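Slr0280 protein (Synechocystis sp., PDB 5H3K) is of unknown function but belongs to the phosphodiester glycosidase (NAGPA) family, which suggests that it hydrolyses glycosidic phosphodiesters. Local coordinates at residues Q378-R383 with N493-G498; G502-L505 with M511-N514; V432-V435 with V440-Q443. All coordinates share one frame; numbering follows the deposited sequence.

Contacts 1 and 2 are neighbours, with centres about 17 Å apart; Phe381 and Arg383 of the first touch Leu504 and Val512 of the second. Contact 3 is remote, its centre about 33 Å from that of contact 1 and about 40 Å from that of contact 2. Contacts 1 and 3 nevertheless belong to one mixed sheet, whereas contact 2 ends a separate antiparallel sheet. Along the chain, the hairpin 432-435/440-443 falls between the two halves of contact 1, and contact 2 follows soon after residues 493-498. After the distant hairpin the chain returns, at 493-498, to the same sheet region as 379-392, one strand away, before entering the second sheet.

Contact 1: Q378-R383 with N493-G498; sequences QTTFGR and NAFPNG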
# COMPACT_ATOMS: atom_id res chain seq x y z
N GLN A 378 -12.28 -15.42 7.95
CA GLN A 378 -12.47 -15.09 9.35
C GLN A 378 -11.34 -14.20 9.85
O GLN A 378 -10.19 -14.38 9.46
CB GLN A 378 -12.52 -16.36 10.19
CG GLN A 378 -13.73 -17.25 9.87
CD GLN A 378 -13.64 -18.60 10.53
OE1 GLN A 378 -12.63 -19.29 10.41
NE2 GLN A 378 -14.69 -18.97 11.26
N THR A 379 -11.68 -13.25 10.72
CA THR A 379 -10.70 -12.31 11.30
C THR A 379 -10.80 -12.23 12.81
O THR A 379 -11.81 -12.61 13.41
CB THR A 379 -10.87 -10.88 10.75
OG1 THR A 379 -12.16 -10.37 11.12
CG2 THR A 379 -10.74 -10.84 9.23
N THR A 380 -9.75 -11.72 13.44
CA THR A 380 -9.79 -11.34 14.85
C THR A 380 -8.91 -10.12 15.04
O THR A 380 -7.95 -9.92 14.29
CB THR A 380 -9.35 -12.49 15.81
OG1 THR A 380 -9.84 -12.22 17.12
CG2 THR A 380 -7.82 -12.62 15.87
N PHE A 381 -9.25 -9.30 16.04
CA PHE A 381 -8.49 -8.08 16.36
C PHE A 381 -8.18 -8.14 17.85
O PHE A 381 -8.96 -8.69 18.63
CB PHE A 381 -9.33 -6.82 16.10
CG PHE A 381 -9.55 -6.50 14.63
CD1 PHE A 381 -10.41 -7.27 13.84
CD2 PHE A 381 -8.98 -5.36 14.06
CE1 PHE A 381 -10.64 -6.95 12.49
CE2 PHE A 381 -9.22 -5.02 12.73
CZ PHE A 381 -10.05 -5.82 11.94
N GLY A 382 -7.07 -7.54 18.25
CA GLY A 382 -6.76 -7.49 19.67
C GLY A 382 -5.39 -6.89 19.88
O GLY A 382 -4.77 -6.45 18.92
N ARG A 383 -4.93 -6.87 21.12
CA ARG A 383 -3.59 -6.39 21.42
C ARG A 383 -2.72 -7.61 21.65
O ARG A 383 -2.92 -8.36 22.61
CB ARG A 383 -3.63 -5.45 22.62
CG ARG A 383 -4.52 -4.24 22.34
CD ARG A 383 -4.38 -3.17 23.41
NE ARG A 383 -5.18 -1.98 23.09
CZ ARG A 383 -6.47 -1.84 23.40
NH1 ARG A 383 -7.14 -2.80 24.01
NH2 ARG A 383 -7.10 -0.72 23.07
N ASN A 493 -4.09 -17.64 18.31
CA ASN A 493 -3.46 -18.91 17.96
C ASN A 493 -4.17 -19.68 16.84
O ASN A 493 -3.59 -20.59 16.21
CB ASN A 493 -3.29 -19.78 19.20
CG ASN A 493 -2.39 -19.14 20.21
OD1 ASN A 493 -1.17 -19.05 19.99
ND2 ASN A 493 -2.96 -18.67 21.31
N ALA A 494 -5.42 -19.32 16.57
CA ALA A 494 -6.18 -19.97 15.52
C ALA A 494 -5.82 -19.47 14.13
O ALA A 494 -6.15 -20.12 13.13
CB ALA A 494 -7.68 -19.80 15.77
N PHE A 495 -5.16 -18.31 14.03
CA PHE A 495 -5.02 -17.66 12.72
C PHE A 495 -3.60 -17.72 12.18
O PHE A 495 -2.66 -17.32 12.86
CB PHE A 495 -5.52 -16.21 12.79
CG PHE A 495 -6.97 -16.09 13.17
CD1 PHE A 495 -7.96 -16.14 12.20
CD2 PHE A 495 -7.35 -15.96 14.51
CE1 PHE A 495 -9.33 -16.03 12.56
CE2 PHE A 495 -8.70 -15.87 14.87
CZ PHE A 495 -9.68 -15.89 13.90
N PRO A 496 -3.45 -18.22 10.94
CA PRO A 496 -2.13 -18.44 10.35
C PRO A 496 -1.53 -17.20 9.72
O PRO A 496 -0.35 -17.26 9.37
CB PRO A 496 -2.41 -19.47 9.26
CG PRO A 496 -3.82 -19.12 8.80
CD PRO A 496 -4.54 -18.73 10.08
N ASN A 497 -2.31 -16.12 9.56
CA ASN A 497 -1.81 -14.87 8.99
C ASN A 497 -2.12 -13.71 9.90
O ASN A 497 -3.17 -13.67 10.54
CB ASN A 497 -2.46 -14.58 7.63
CG ASN A 497 -2.47 -15.79 6.72
OD1 ASN A 497 -1.42 -16.30 6.34
ND2 ASN A 497 -3.67 -16.24 6.33
N GLY A 498 -1.22 -12.74 9.99
CA GLY A 498 -1.52 -11.57 10.77
C GLY A 498 -0.58 -10.40 10.60
O GLY A 498 0.51 -10.52 10.03
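Phe495, whose carbonyl O accepts a hydrogen bond from Trp355 NE1, lays its ring against Gln378 and Thr380 of residues 378-383. In this mixed beta sheet an aromatic side chain from the loop leading into strand 497-500 reaches across strand 369-373 to the start of strand 379-392. Strands 379-392 and 497-500 are not partners but both pair antiparallel with strand 369-373, and the ring rests also on Ala372. The nearest alpha carbons, those of Thr379 and Phe495, are 7.9 Å apart, and the Phe495 ring, not backbone pairing, makes the contact, meeting backbone and side-chain atoms of 378-380. With CG of Phe495 anti to its own carbonyl carbon (chi1 -60°), the ring reaches strand 379-392. Gln378 meets it at the edge, in the ring plane, where its CB lies 4.0 Å from Phe495 CE1. Gln378 O approaches the same carbon obliquely, at 3.6 Å. Thr380 N stands over one face, offset toward the rim. The threonine methyl carries the closest approach, as CG2 of Thr380 lies 3.5 Å from CE2 of Phe495. In Thr380, OG1 is the branch anti to the backbone N (chi1 -160°), which leaves the methyl to meet the ring; the same side chain also touches Phe492. The amide of Gln378 is turned elsewhere, its OE1 hydrogen-bonded to Asn374 ND2. Backbone bonds from Thr380 to Ala372 and from Asn497 to Trp373 hold the two flanking strands to strand 369-373. On the same face, near the rim, Thr380 CB lies 3.6 Å from Phe495 CE2 and 3.9 Å from Phe495 CZ.

Contact 2: G502-L505 with M511-N514; sequences GPLL and MVLN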
# COMPACT_ATOMS: atom_id res chain seq x y z
N GLY A 502 -0.94 -0.56 15.11
CA GLY A 502 -1.52 0.10 16.26
C GLY A 502 -1.57 1.61 16.16
O GLY A 502 -0.92 2.23 15.31
N PRO A 503 -2.34 2.24 17.05
CA PRO A 503 -3.12 1.53 18.09
C PRO A 503 -4.40 0.91 17.56
O PRO A 503 -4.88 1.26 16.48
CB PRO A 503 -3.41 2.61 19.14
CG PRO A 503 -3.18 3.93 18.44
CD PRO A 503 -2.26 3.70 17.28
N LEU A 504 -4.94 -0.02 18.33
CA LEU A 504 -6.28 -0.53 18.05
C LEU A 504 -7.25 0.64 18.28
O LEU A 504 -7.18 1.31 19.31
CB LEU A 504 -6.60 -1.68 19.00
CG LEU A 504 -7.89 -2.44 18.74
CD1 LEU A 504 -7.82 -3.14 17.39
CD2 LEU A 504 -8.10 -3.46 19.87
N LEU A 505 -8.13 0.89 17.32
CA LEU A 505 -8.99 2.09 17.39
C LEU A 505 -10.44 1.75 17.74
O LEU A 505 -11.05 2.42 18.58
CB LEU A 505 -8.94 2.89 16.09
CG LEU A 505 -7.58 3.47 15.71
CD1 LEU A 505 -7.66 4.15 14.34
CD2 LEU A 505 -7.11 4.46 16.77
N MET A 511 -15.21 2.65 20.78
CA MET A 511 -13.95 3.38 20.65
C MET A 511 -13.04 2.92 21.77
O MET A 511 -13.40 3.03 22.94
CB MET A 511 -14.20 4.88 20.77
CG MET A 511 -15.16 5.40 19.74
SD MET A 511 -14.47 5.32 18.07
CE MET A 511 -14.96 6.94 17.45
N VAL A 512 -11.88 2.38 21.41
CA VAL A 512 -11.01 1.78 22.42
C VAL A 512 -9.60 2.33 22.40
O VAL A 512 -8.71 1.77 23.05
CB VAL A 512 -10.96 0.23 22.30
CG1 VAL A 512 -12.32 -0.38 22.59
CG2 VAL A 512 -10.45 -0.19 20.92
N LEU A 513 -9.38 3.42 21.67
CA LEU A 513 -8.06 4.06 21.60
C LEU A 513 -7.41 4.24 22.97
O LEU A 513 -7.96 4.88 23.87
CB LEU A 513 -8.14 5.41 20.87
CG LEU A 513 -6.88 6.27 20.82
CD1 LEU A 513 -5.79 5.56 20.05
CD2 LEU A 513 -7.18 7.63 20.18
N ASN A 514 -6.23 3.64 23.12
CA ASN A 514 -5.41 3.83 24.31
C ASN A 514 -3.97 3.80 23.86
O ASN A 514 -3.28 2.79 24.01
CB ASN A 514 -5.66 2.74 25.35
CG ASN A 514 -4.80 2.93 26.61
OD1 ASN A 514 -4.02 3.88 26.71
ND2 ASN A 514 -4.94 2.02 27.56
O HOH W 1 -5.68 1.29 21.50
O HOH W 2 -11.11 5.04 19.70
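Residues 502-505 and 511-514 flank a beta hairpin turn and are joined by one direct backbone hydrogen bond, from Val512 N to Leu505 O, 2.9 Å long and straight at hydrogen (180°). Leu505 O has a second partner: a water 2.8 Å from this oxygen donates to it and accepts from Leu513 N, so this water bridges Leu505 O and Leu513 N just past the end of strand 510-511. Another water lies 2.7 Å from Leu504 O and accepts from Asn514 N, adding a water-mediated link beside the direct bond. Among the side chains, Leu513 is the chief bridge. Its CG lies opposite the backbone N across the CA-CB bond (chi1 174°), and CD1 reaches both Pro503 and Leu505. CD1 of Leu513 sits 3.5 Å from Pro503 CG, a tight carbon contact, and 3.7 Å from Leu505 CD2; in both pairs the side chains run alongside each other. Leu504 packs separately, its CG 4.0 Å from Val512 CG2, the two crossing at a slant. A cis peptide bond precedes Pro503. Strand 510-511 is the outermost strand of an antiparallel sheet, next to 504-507, which in turn pairs with 572-576 through Leu505 and Ala573; helix 558-567 packs beside them, with Phe561 and Leu565 on Leu505 and Gln563 and Gln566 on Met511.

Contact 3: V432-V435 with V440-Q443; sequences VYVV and VTAQ
Gln443 runs alongside Tyr433, its partner in a non-hydrogen-bonded pair of an antiparallel beta hairpin. Gln443 CB lies 4.0 Å from Tyr433 CD1 and also nears Val432 O. The next carbon, Gln443 CG, makes an off-centre CH-pi contact, 4.3 Å from the centroid of the Tyr433 ring. With CG anti to the backbone N (chi1 168°) and the chain extended beyond, the glutamine follows the ring outward, and Gln443 CD comes 3.4 Å from Tyr433 CE1. OE1 nears that same ring carbon, the amide plane being turned 36° from the ring. At the tip, NE2 passes close to Tyr433 OH at an angle too poor for a hydrogen bond, and it is hydrogen-bonded to Gln431 OE1. Two backbone bonds hold the strands: Val434 N to Ala442 O at 2.9 Å, and Thr441 N to Val434 O at 2.8 Å. Between Val434 and Val435 the register slips by one residue, a beta bulge that leaves Val435 opposite Val440. The Thr441 methyl presses on Val434, with CG2 only 3.5 Å from Val434 CG1, a tight fit. Beyond the hairpin, strand 430-436 pairs on its other edge with strand 460-466, through Tyr433 with Ile463 and Val435 with Tyr461, while Val432 and Val434 pack against Leu462 of that strand and Met454 of strand 454-455.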
# COMPACT_ATOMS: atom_id res chain seq x y z
N VAL A 432 25.48 -14.50 21.85
CA VAL A 432 24.73 -15.31 20.89
C VAL A 432 24.95 -16.80 21.12
O VAL A 432 26.08 -17.24 21.37
CB VAL A 432 25.04 -14.93 19.41
CG1 VAL A 432 26.52 -15.09 19.10
CG2 VAL A 432 24.19 -15.78 18.43
N TYR A 433 23.86 -17.57 21.03
CA TYR A 433 23.93 -19.02 21.06
C TYR A 433 23.43 -19.53 19.72
O TYR A 433 22.30 -19.22 19.31
CB TYR A 433 23.06 -19.58 22.19
CG TYR A 433 23.45 -19.05 23.55
CD1 TYR A 433 24.26 -19.79 24.41
CD2 TYR A 433 23.04 -17.79 23.98
CE1 TYR A 433 24.63 -19.29 25.66
CE2 TYR A 433 23.40 -17.28 25.22
CZ TYR A 433 24.20 -18.04 26.06
OH TYR A 433 24.54 -17.53 27.29
N VAL A 434 24.28 -20.29 19.03
CA VAL A 434 23.94 -20.83 17.73
C VAL A 434 23.23 -22.17 17.91
O VAL A 434 23.73 -23.06 18.61
CB VAL A 434 25.18 -21.01 16.84
CG1 VAL A 434 24.78 -21.50 15.46
CG2 VAL A 434 25.95 -19.71 16.74
N VAL A 435 22.05 -22.31 17.30
CA VAL A 435 21.28 -23.55 17.37
C VAL A 435 21.17 -24.15 15.97
O VAL A 435 20.80 -23.47 15.01
CB VAL A 435 19.88 -23.31 17.99
CG1 VAL A 435 19.13 -24.63 18.12
CG2 VAL A 435 20.00 -22.63 19.35
N VAL A 440 22.37 -26.71 20.64
CA VAL A 440 23.34 -25.62 20.75
C VAL A 440 24.68 -26.10 20.20
O VAL A 440 25.18 -27.17 20.59
CB VAL A 440 23.52 -25.15 22.20
CG1 VAL A 440 24.53 -24.03 22.26
CG2 VAL A 440 22.18 -24.69 22.79
N THR A 441 25.26 -25.32 19.29
CA THR A 441 26.51 -25.71 18.67
C THR A 441 27.65 -24.73 18.97
O THR A 441 28.83 -25.09 18.85
CB THR A 441 26.35 -25.87 17.17
OG1 THR A 441 27.56 -26.40 16.61
CG2 THR A 441 26.05 -24.54 16.54
N ALA A 442 27.32 -23.51 19.37
CA ALA A 442 28.33 -22.50 19.68
C ALA A 442 27.76 -21.37 20.53
O ALA A 442 26.55 -21.17 20.57
CB ALA A 442 28.93 -21.94 18.38
N GLN A 443 28.64 -20.66 21.24
CA GLN A 443 28.29 -19.44 21.96
C GLN A 443 29.40 -18.42 21.71
O GLN A 443 30.58 -18.78 21.77
CB GLN A 443 28.14 -19.68 23.46
CG GLN A 443 28.05 -18.40 24.31
CD GLN A 443 27.95 -18.67 25.81
OE1 GLN A 443 27.98 -19.81 26.25
NE2 GLN A 443 27.82 -17.59 26.60